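Local coordinates for protein cysteine desulfurase (Elizabethkingia anophelis NUHP1, PDB 5VPR) that probably removes sulfur from L-cysteine, leaving L-alanine and passing the sulfur to a carrier, with pyridoxal 5'-phosphate held covalently as its cofactor, at residues I105-Y110 with G241-K246; D120-S125 with M138-T143; R321-I326 with V342-S347. All blocks are in the same frame, centred on the assembly; numbering follows the deposited sequence.

Interaction 1: residues I105-Y110 with G241-K246; sequences INLVAY and GILYGK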
loop_
_atom_site.group_PDB
_atom_site.type_symbol
_atom_site.label_atom_id
_atom_site.label_comp_id
_atom_site.label_asym_id
_atom_site.label_seq_id
_atom_site.Cartn_x
_atom_site.Cartn_y
_atom_site.Cartn_z
ATOM N N ILE A 105 3.436 0.311 11.761
ATOM C CA ILE A 105 2.459 1.021 12.583
ATOM C C ILE A 105 2.688 0.708 14.053
ATOM O O ILE A 105 2.780 1.613 14.892
ATOM C CB ILE A 105 1.027 0.658 12.145
ATOM C CG1 ILE A 105 0.722 1.204 10.747
ATOM C CG2 ILE A 105 0.003 1.174 13.158
ATOM C CD1 ILE A 105 -0.659 0.746 10.215
ATOM N N ASN A 106 2.814 -0.588 14.381
ATOM C CA ASN A 106 2.988 -1.001 15.773
ATOM C C ASN A 106 4.293 -0.480 16.346
ATOM O O ASN A 106 4.366 -0.139 17.533
ATOM C CB ASN A 106 2.939 -2.528 15.886
ATOM C CG ASN A 106 1.529 -3.048 16.039
ATOM O OD1 ASN A 106 0.945 -2.982 17.120
ATOM N ND2 ASN A 106 0.968 -3.563 14.956
ATOM N N LEU A 107 5.340 -0.440 15.521
ATOM C CA LEU A 107 6.616 0.116 15.949
ATOM C C LEU A 107 6.445 1.555 16.428
ATOM O O LEU A 107 6.929 1.924 17.504
ATOM C CB LEU A 107 7.614 0.037 14.792
ATOM C CG LEU A 107 9.098 0.393 14.961
ATOM C CD1 LEU A 107 9.833 -0.071 13.725
ATOM C CD2 LEU A 107 9.367 1.885 15.187
ATOM N N VAL A 108 5.766 2.390 15.637
ATOM C CA VAL A 108 5.578 3.775 16.057
ATOM C C VAL A 108 4.637 3.841 17.250
ATOM O O VAL A 108 4.895 4.566 18.215
ATOM C CB VAL A 108 5.075 4.639 14.885
ATOM C CG1 VAL A 108 4.678 6.049 15.375
ATOM C CG2 VAL A 108 6.142 4.726 13.786
ATOM N N ALA A 109 3.534 3.090 17.214
ATOM C CA ALA A 109 2.547 3.214 18.286
ATOM C C ALA A 109 3.156 2.863 19.633
ATOM O O ALA A 109 2.883 3.531 20.639
ATOM C CB ALA A 109 1.326 2.333 18.010
ATOM N N TYR A 110 3.995 1.824 19.671
ATOM C CA TYR A 110 4.633 1.443 20.927
ATOM C C TYR A 110 5.695 2.454 21.336
ATOM O O TYR A 110 5.803 2.798 22.517
ATOM C CB TYR A 110 5.244 0.042 20.815
ATOM C CG TYR A 110 4.270 -1.098 21.032
ATOM C CD1 TYR A 110 4.051 -2.053 20.042
ATOM C CD2 TYR A 110 3.579 -1.228 22.231
ATOM C CE1 TYR A 110 3.165 -3.106 20.241
ATOM C CE2 TYR A 110 2.691 -2.276 22.438
ATOM C CZ TYR A 110 2.487 -3.211 21.440
ATOM O OH TYR A 110 1.606 -4.249 21.645
ATOM N N GLY A 241 8.412 -4.888 4.410
ATOM C CA GLY A 241 7.851 -3.558 4.373
ATOM C C GLY A 241 8.937 -2.565 4.692
ATOM O O GLY A 241 10.102 -2.916 4.907
ATOM N N ILE A 242 8.528 -1.310 4.740
ATOM C CA ILE A 242 9.426 -0.200 4.992
ATOM C C ILE A 242 8.733 0.736 5.958
ATOM O O ILE A 242 7.525 0.969 5.843
ATOM C CB ILE A 242 9.768 0.534 3.679
ATOM C CG1 ILE A 242 10.603 -0.375 2.781
ATOM C CG2 ILE A 242 10.507 1.827 3.981
ATOM C CD1 ILE A 242 12.029 -0.587 3.311
ATOM N N LEU A 243 9.483 1.256 6.923
ATOM C CA LEU A 243 9.049 2.404 7.706
ATOM C C LEU A 243 10.107 3.484 7.524
ATOM O O LEU A 243 11.258 3.301 7.936
ATOM C CB LEU A 243 8.869 2.049 9.181
ATOM C CG LEU A 243 8.608 3.276 10.063
ATOM C CD1 LEU A 243 7.282 3.921 9.644
ATOM C CD2 LEU A 243 8.596 2.876 11.544
ATOM N N TYR A 244 9.741 4.570 6.842
ATOM C CA TYR A 244 10.571 5.766 6.799
ATOM C C TYR A 244 10.196 6.674 7.958
ATOM O O TYR A 244 9.015 6.803 8.300
ATOM C CB TYR A 244 10.383 6.536 5.483
ATOM C CG TYR A 244 10.723 8.016 5.606
ATOM C CD1 TYR A 244 12.038 8.454 5.499
ATOM C CD2 TYR A 244 9.721 8.981 5.822
ATOM C CE1 TYR A 244 12.362 9.810 5.617
ATOM C CE2 TYR A 244 10.032 10.332 5.932
ATOM C CZ TYR A 244 11.357 10.734 5.837
ATOM O OH TYR A 244 11.679 12.054 5.945
ATOM N N GLY A 245 11.200 7.304 8.559
ATOM C CA GLY A 245 10.952 8.391 9.486
ATOM C C GLY A 245 12.000 9.482 9.387
ATOM O O GLY A 245 13.179 9.173 9.203
ATOM N N LYS A 246 11.590 10.752 9.478
ATOM C CA LYS A 246 12.550 11.841 9.621
ATOM C C LYS A 246 13.545 11.509 10.716
ATOM O O LYS A 246 13.151 11.105 11.813
ATOM C CB LYS A 246 11.848 13.157 9.974
ATOM C CG LYS A 246 11.065 13.820 8.862
ATOM C CD LYS A 246 10.759 15.264 9.271
ATOM C CE LYS A 246 9.672 15.885 8.402
ATOM N NZ LYS A 246 9.323 17.266 8.850
#
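Leu-243 meets Leu-107 and Val-108 because its CG stands anti to the backbone N (chi1 172°), carrying the isobutyl group off the strand toward the helix. The second torsion (64°) turns CD1 aside and leaves CD2 extended, nearly anti to CA, so that CD2 makes the nearest approaches. On the helix side, Val-108 offers CG2, the methyl that lies beside its own N.

The distances show a single methyl group taken up by three others. CD2 of Leu-243 is 3.8 Å from Val-108 CG2, and both branches of Leu-107 reach it as well: Leu-107 CD1 and Leu-107 CD2 are each 3.9 Å from Leu-243 CD2. The second branch of Leu-243 is less involved, its CD1 lying 4.4 Å from Val-108 CG2. In both pairs the side chains cross obliquely, so methyls meet one another rather than whole chains lying alongside, and the contact across the two segments is purely apolar.

Neighbouring strands complete the surroundings: Leu-243 also touches Leu-96 and Thr-98 on one strand and Ala-228 on the other, Val-108 touches Phe-226, and Leu-107 touches Phe-280. Backbone bonds from Leu-243 to Leu-96 and from Ile-242 to Phe-229 place 241-245 between strands 95-98 and 226-230, antiparallel to both. The arrangement is that of a helix packed on the antiparallel strand of the seven-stranded mixed sheet in a fold-type I pyridoxal-phosphate enzyme, where the cofactor-bearing Lys-233 sits in the connection leading into this strand.

Interaction 2: residues D120-S125 with M138-T143; sequences DEIIIS and MLCQRT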
loop_
_atom_site.group_PDB
_atom_site.type_symbol
_atom_site.label_atom_id
_atom_site.label_comp_id
_atom_site.label_asym_id
_atom_site.label_seq_id
_atom_site.Cartn_x
_atom_site.Cartn_y
_atom_site.Cartn_z
ATOM N N ASP A 120 -3.464 13.865 26.317
ATOM C CA ASP A 120 -3.132 14.172 24.937
ATOM C C ASP A 120 -4.125 13.489 23.999
ATOM O O ASP A 120 -4.961 12.683 24.417
ATOM C CB ASP A 120 -1.701 13.738 24.625
ATOM C CG ASP A 120 -0.674 14.497 25.446
ATOM O OD1 ASP A 120 -1.005 15.609 25.917
ATOM O OD2 ASP A 120 0.457 13.991 25.616
ATOM N N GLU A 121 -4.035 13.820 22.714
ATOM C CA GLU A 121 -4.996 13.336 21.731
ATOM C C GLU A 121 -4.280 12.754 20.519
ATOM O O GLU A 121 -3.226 13.254 20.103
ATOM C CB GLU A 121 -5.953 14.462 21.305
ATOM C CG GLU A 121 -6.646 15.141 22.480
ATOM C CD GLU A 121 -7.727 16.117 22.058
ATOM O OE1 GLU A 121 -8.487 16.572 22.937
ATOM O OE2 GLU A 121 -7.820 16.431 20.854
ATOM N N ILE A 122 -4.853 11.674 19.979
ATOM C CA ILE A 122 -4.394 11.004 18.767
ATOM C C ILE A 122 -5.540 11.046 17.763
ATOM O O ILE A 122 -6.674 10.690 18.100
ATOM C CB ILE A 122 -3.982 9.542 19.041
ATOM C CG1 ILE A 122 -2.904 9.460 20.123
ATOM C CG2 ILE A 122 -3.509 8.868 17.768
ATOM C CD1 ILE A 122 -1.660 10.239 19.803
ATOM N N ILE A 123 -5.250 11.478 16.538
ATOM C CA ILE A 123 -6.249 11.570 15.478
ATOM C C ILE A 123 -5.896 10.555 14.398
ATOM O O ILE A 123 -4.754 10.513 13.925
ATOM C CB ILE A 123 -6.334 12.995 14.896
ATOM C CG1 ILE A 123 -6.707 14.004 15.986
ATOM C CG2 ILE A 123 -7.337 13.029 13.774
ATOM C CD1 ILE A 123 -6.824 15.467 15.500
ATOM N N ILE A 124 -6.873 9.727 14.016
ATOM C CA ILE A 124 -6.686 8.746 12.959
ATOM C C ILE A 124 -7.823 8.885 11.955
ATOM O O ILE A 124 -8.895 9.416 12.257
ATOM C CB ILE A 124 -6.622 7.298 13.498
ATOM C CG1 ILE A 124 -7.962 6.905 14.131
ATOM C CG2 ILE A 124 -5.486 7.141 14.500
ATOM C CD1 ILE A 124 -8.021 5.455 14.573
ATOM N N SER A 125 -7.568 8.406 10.743
ATOM C CA SER A 125 -8.606 8.371 9.722
ATOM C C SER A 125 -9.461 7.116 9.883
ATOM O O SER A 125 -9.065 6.147 10.537
ATOM C CB SER A 125 -7.985 8.427 8.323
ATOM O OG SER A 125 -6.968 7.446 8.157
ATOM N N MET A 138 -4.841 0.855 21.392
ATOM C CA MET A 138 -4.075 0.319 22.513
ATOM C C MET A 138 -3.144 1.375 23.102
ATOM O O MET A 138 -2.947 1.425 24.322
ATOM C CB MET A 138 -3.287 -0.916 22.065
ATOM N N LEU A 139 -2.557 2.223 22.254
ATOM C CA LEU A 139 -1.720 3.308 22.760
ATOM C C LEU A 139 -2.525 4.249 23.646
ATOM O O LEU A 139 -2.036 4.702 24.689
ATOM C CB LEU A 139 -1.082 4.071 21.596
ATOM C CG LEU A 139 -0.433 5.423 21.909
ATOM C CD1 LEU A 139 0.718 5.271 22.877
ATOM C CD2 LEU A 139 0.031 6.114 20.629
ATOM N N CYS A 140 -3.768 4.552 23.252
ATOM C CA CYS A 140 -4.633 5.360 24.104
ATOM C C CYS A 140 -5.026 4.619 25.378
ATOM O O CYS A 140 -5.291 5.256 26.402
ATOM C CB CYS A 140 -5.884 5.788 23.337
ATOM S SG CYS A 140 -5.565 6.950 21.983
ATOM N N GLN A 141 -5.081 3.284 25.340
ATOM C CA GLN A 141 -5.382 2.527 26.552
ATOM C C GLN A 141 -4.223 2.588 27.540
ATOM O O GLN A 141 -4.441 2.712 28.751
ATOM C CB GLN A 141 -5.719 1.076 26.204
ATOM N N ARG A 142 -2.985 2.506 27.044
ATOM C CA ARG A 142 -1.817 2.612 27.915
ATOM C C ARG A 142 -1.719 3.999 28.530
ATOM O O ARG A 142 -1.741 4.158 29.755
ATOM C CB ARG A 142 -0.546 2.293 27.131
ATOM C CG ARG A 142 -0.467 0.869 26.667
ATOM C CD ARG A 142 0.920 0.547 26.172
ATOM N NE ARG A 142 1.323 1.335 25.008
ATOM C CZ ARG A 142 0.984 1.050 23.752
ATOM N NH1 ARG A 142 0.198 0.015 23.488
ATOM N NH2 ARG A 142 1.419 1.811 22.759
ATOM N N THR A 143 -1.594 5.019 27.690
ATOM C CA THR A 143 -1.575 6.389 28.167
ATOM C C THR A 143 -2.981 6.795 28.616
ATOM O O THR A 143 -3.917 5.992 28.637
ATOM C CB THR A 143 -1.046 7.306 27.071
ATOM O OG1 THR A 143 -1.915 7.218 25.938
ATOM C CG2 THR A 143 0.352 6.869 26.643
#
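Apolar packing joins Ile-122 of the strand to Cys-140 and Leu-139 of the helix. The ethyl branch of Ile-122 does the touching: CG1 lies beside the backbone N (chi1 -57°), 4.1 Å from Cys-140 SG. Leu-139 approaches the same carbon more loosely, its CD2 standing 4.5 Å from Ile-122 CG1. These spacings, with 7.8 Å between the CA atoms of Ile-122 and Cys-140, describe a helix seated on a sheet face through few atoms. Leu-173 and Leu-147, on the strands flanking 121-125, touch Ile-122 and Cys-140 respectively.

The side-chain hydrogen bond within these segments lies at the end of the helix. Leu-139 O accepts two donors from one residue: Thr-143 OG1 at 2.8 Å and Thr-143 N at 3.0 Å, from opposite faces of the carbonyl plane. The hydroxyl arrives with a C=O...donor angle of 136°, and this double grip ties Thr-143 back to the last turn. Its OG1 is also bonded to Ala-145 N, just ahead of the next strand. Beside this, Leu-139 CA stands 3.4 Å above the plane of the Arg-142 guanidinium, offset toward its rim.

Salt bridges run to both neighbouring strands: Asp-120, just before the strand, with Lys-172, and Glu-121 with Arg-148. Since 121-125 and 146-150 run parallel as neighbours, with helix 134-142 between them in the chain and packed on the sheet, the unit is a beta-alpha-beta crossover of the fold-type I large domain.

Interaction 3: residues R321-I326 with V342-S347; sequences RKLLEI and VSFNLS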
loop_
_atom_site.group_PDB
_atom_site.type_symbol
_atom_site.label_atom_id
_atom_site.label_comp_id
_atom_site.label_asym_id
_atom_site.label_seq_id
_atom_site.Cartn_x
_atom_site.Cartn_y
_atom_site.Cartn_z
ATOM N N ARG A 321 -16.132 3.165 -16.878
ATOM C CA ARG A 321 -17.030 3.479 -17.986
ATOM C C ARG A 321 -17.804 2.243 -18.430
ATOM O O ARG A 321 -19.035 2.273 -18.567
ATOM C CB ARG A 321 -16.230 4.062 -19.151
ATOM C CG ARG A 321 -16.898 5.210 -19.851
ATOM C CD ARG A 321 -15.980 5.834 -20.890
ATOM N NE ARG A 321 -15.827 4.991 -22.072
ATOM C CZ ARG A 321 -14.667 4.523 -22.516
ATOM N NH1 ARG A 321 -13.541 4.823 -21.880
ATOM N NH2 ARG A 321 -14.635 3.761 -23.607
ATOM N N LYS A 322 -17.098 1.135 -18.660
ATOM C CA LYS A 322 -17.786 -0.047 -19.163
ATOM C C LYS A 322 -18.722 -0.631 -18.109
ATOM O O LYS A 322 -19.799 -1.134 -18.445
ATOM C CB LYS A 322 -16.766 -1.083 -19.632
ATOM C CG LYS A 322 -16.047 -0.688 -20.912
ATOM C CD LYS A 322 -17.054 -0.399 -22.023
ATOM C CE LYS A 322 -16.429 -0.547 -23.408
ATOM N NZ LYS A 322 -17.410 -0.314 -24.521
ATOM N N LEU A 323 -18.343 -0.556 -16.829
ATOM C CA LEU A 323 -19.188 -1.138 -15.791
ATOM C C LEU A 323 -20.476 -0.347 -15.626
ATOM O O LEU A 323 -21.547 -0.929 -15.419
ATOM C CB LEU A 323 -18.436 -1.210 -14.469
ATOM C CG LEU A 323 -17.330 -2.264 -14.361
ATOM C CD1 LEU A 323 -16.648 -2.152 -13.013
ATOM C CD2 LEU A 323 -17.875 -3.666 -14.583
ATOM N N LEU A 324 -20.393 0.979 -15.725
ATOM C CA LEU A 324 -21.564 1.825 -15.564
ATOM C C LEU A 324 -22.561 1.676 -16.702
ATOM O O LEU A 324 -23.696 2.146 -16.570
ATOM C CB LEU A 324 -21.131 3.285 -15.421
ATOM C CG LEU A 324 -20.650 3.597 -14.005
ATOM C CD1 LEU A 324 -19.999 4.973 -13.906
ATOM C CD2 LEU A 324 -21.809 3.475 -13.030
ATOM N N GLU A 325 -22.177 1.032 -17.805
ATOM C CA GLU A 325 -23.146 0.715 -18.844
ATOM C C GLU A 325 -24.063 -0.430 -18.441
ATOM O O GLU A 325 -25.166 -0.541 -18.982
ATOM C CB GLU A 325 -22.431 0.387 -20.154
ATOM C CG GLU A 325 -21.557 1.525 -20.640
ATOM C CD GLU A 325 -20.961 1.275 -22.006
ATOM O OE1 GLU A 325 -21.095 0.148 -22.523
ATOM O OE2 GLU A 325 -20.353 2.217 -22.561
ATOM N N ILE A 326 -23.644 -1.279 -17.505
ATOM C CA ILE A 326 -24.532 -2.312 -16.989
ATOM C C ILE A 326 -25.650 -1.652 -16.192
ATOM O O ILE A 326 -25.395 -0.852 -15.281
ATOM C CB ILE A 326 -23.743 -3.316 -16.134
ATOM C CG1 ILE A 326 -22.664 -3.988 -16.976
ATOM C CG2 ILE A 326 -24.671 -4.356 -15.529
ATOM C CD1 ILE A 326 -21.671 -4.775 -16.167
ATOM N N VAL A 342 -11.852 -0.011 -8.652
ATOM C CA VAL A 342 -13.278 0.188 -8.932
ATOM C C VAL A 342 -14.073 -0.710 -7.993
ATOM O O VAL A 342 -14.001 -1.946 -8.095
ATOM C CB VAL A 342 -13.665 -0.150 -10.383
ATOM C CG1 VAL A 342 -15.006 0.496 -10.733
ATOM C CG2 VAL A 342 -12.596 0.223 -11.362
ATOM N N SER A 343 -14.863 -0.100 -7.119
ATOM C CA SER A 343 -15.783 -0.823 -6.256
ATOM C C SER A 343 -17.201 -0.610 -6.753
ATOM O O SER A 343 -17.565 0.498 -7.154
ATOM C CB SER A 343 -15.662 -0.370 -4.801
ATOM O OG SER A 343 -14.482 -0.887 -4.234
ATOM N N PHE A 344 -17.994 -1.680 -6.750
ATOM C CA PHE A 344 -19.338 -1.607 -7.302
ATOM C C PHE A 344 -20.232 -2.654 -6.655
ATOM O O PHE A 344 -19.767 -3.591 -5.995
ATOM C CB PHE A 344 -19.336 -1.766 -8.832
ATOM C CG PHE A 344 -18.771 -3.080 -9.324
ATOM C CD1 PHE A 344 -19.605 -4.150 -9.610
ATOM C CD2 PHE A 344 -17.399 -3.234 -9.520
ATOM C CE1 PHE A 344 -19.088 -5.363 -10.070
ATOM C CE2 PHE A 344 -16.877 -4.433 -9.976
ATOM C CZ PHE A 344 -17.729 -5.501 -10.256
ATOM N N ASN A 345 -21.535 -2.461 -6.842
ATOM C CA ASN A 345 -22.551 -3.411 -6.420
ATOM C C ASN A 345 -23.603 -3.475 -7.511
ATOM O O ASN A 345 -23.850 -2.484 -8.200
ATOM C CB ASN A 345 -23.191 -3.004 -5.086
ATOM N N LEU A 346 -24.197 -4.654 -7.685
ATOM C CA LEU A 346 -25.326 -4.820 -8.587
ATOM C C LEU A 346 -26.627 -4.553 -7.842
ATOM O O LEU A 346 -26.733 -4.805 -6.637
ATOM C CB LEU A 346 -25.348 -6.224 -9.191
ATOM C CG LEU A 346 -24.258 -6.505 -10.224
ATOM C CD1 LEU A 346 -24.332 -7.947 -10.699
ATOM C CD2 LEU A 346 -24.377 -5.538 -11.394
ATOM N N SER A 347 -27.627 -4.062 -8.581
ATOM C CA SER A 347 -28.811 -3.476 -7.953
ATOM C C SER A 347 -29.594 -4.505 -7.142
ATOM O O SER A 347 -29.903 -4.277 -5.966
ATOM C CB SER A 347 -29.708 -2.838 -9.015
ATOM O OG SER A 347 -30.423 -3.826 -9.733
#
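Leu-323 meets the ring of Phe-344 obliquely in the C-terminal alpha/beta domain of this class-V aminotransferase fold, where helix 305-324 packs on a small antiparallel sheet whose middle strand is 341-345. The two side chains cross at about a right angle, with 8.5 Å between the CA atoms of Leu-323 and Phe-344. Leu-323 holds its CG beside the backbone N (chi1 -73°) and its chain is then extended, so that CD1 is carried toward the strand. This methyl comes nearest to two ring carbons: CD1 of Leu-323 is 3.7 Å from Phe-344 CD2 and 3.8 Å from Phe-344 CE2. The phenyl group is brought there by a chi1 of 60°, which sets CG between the backbone N and the carbonyl carbon.

The same methyl also serves Val-342, two residues back on the strand, and thus rests between two residues of one sheet face. Val-342 CG1 lies 3.9 Å from Leu-323 CD1. The intervening Ser-343 points away from the helix, as strand alternation requires, and its OG is hydrogen-bonded to Ala-182 O. Earlier turns of the helix extend the cover, Leu-316 and Ala-319 both touching Val-342.

A second, looser point of contact forms where both segments have left regular structure. Here the CA atoms of Ile-326 and Leu-346 are 8.8 Å apart. Helix 396-413 closes this end, with Val-406 and Lys-407 against Ile-326 and Gln-410 against Leu-346. Although the CB of Leu-346 does not aim at 321-326, the end of its side chain comes nearer, and its CD2 stops 4.3 Å from Ile-326 CG2.

Overall arrangement
Interactions 1 and 2 belong to the same seven-stranded mixed sheet, their centres 16 Å apart, and they touch where Arg-142 and Leu-139 of helix 134-142 approach Ala-109 of helix 101-111. In sequence, 105-110 comes first, both segments of interaction 2 follow, and 241-246 closes the long span that encloses them. Interaction 3 comes later in the chain, on the separate antiparallel sheet of the C-terminal region; its centre is about 37 Å from that of interaction 1 and about 38 Å from that of interaction 2. Helix-on-sheet packing therefore recurs in two distinct bodies, as in the large and small domains of fold-type I enzymes.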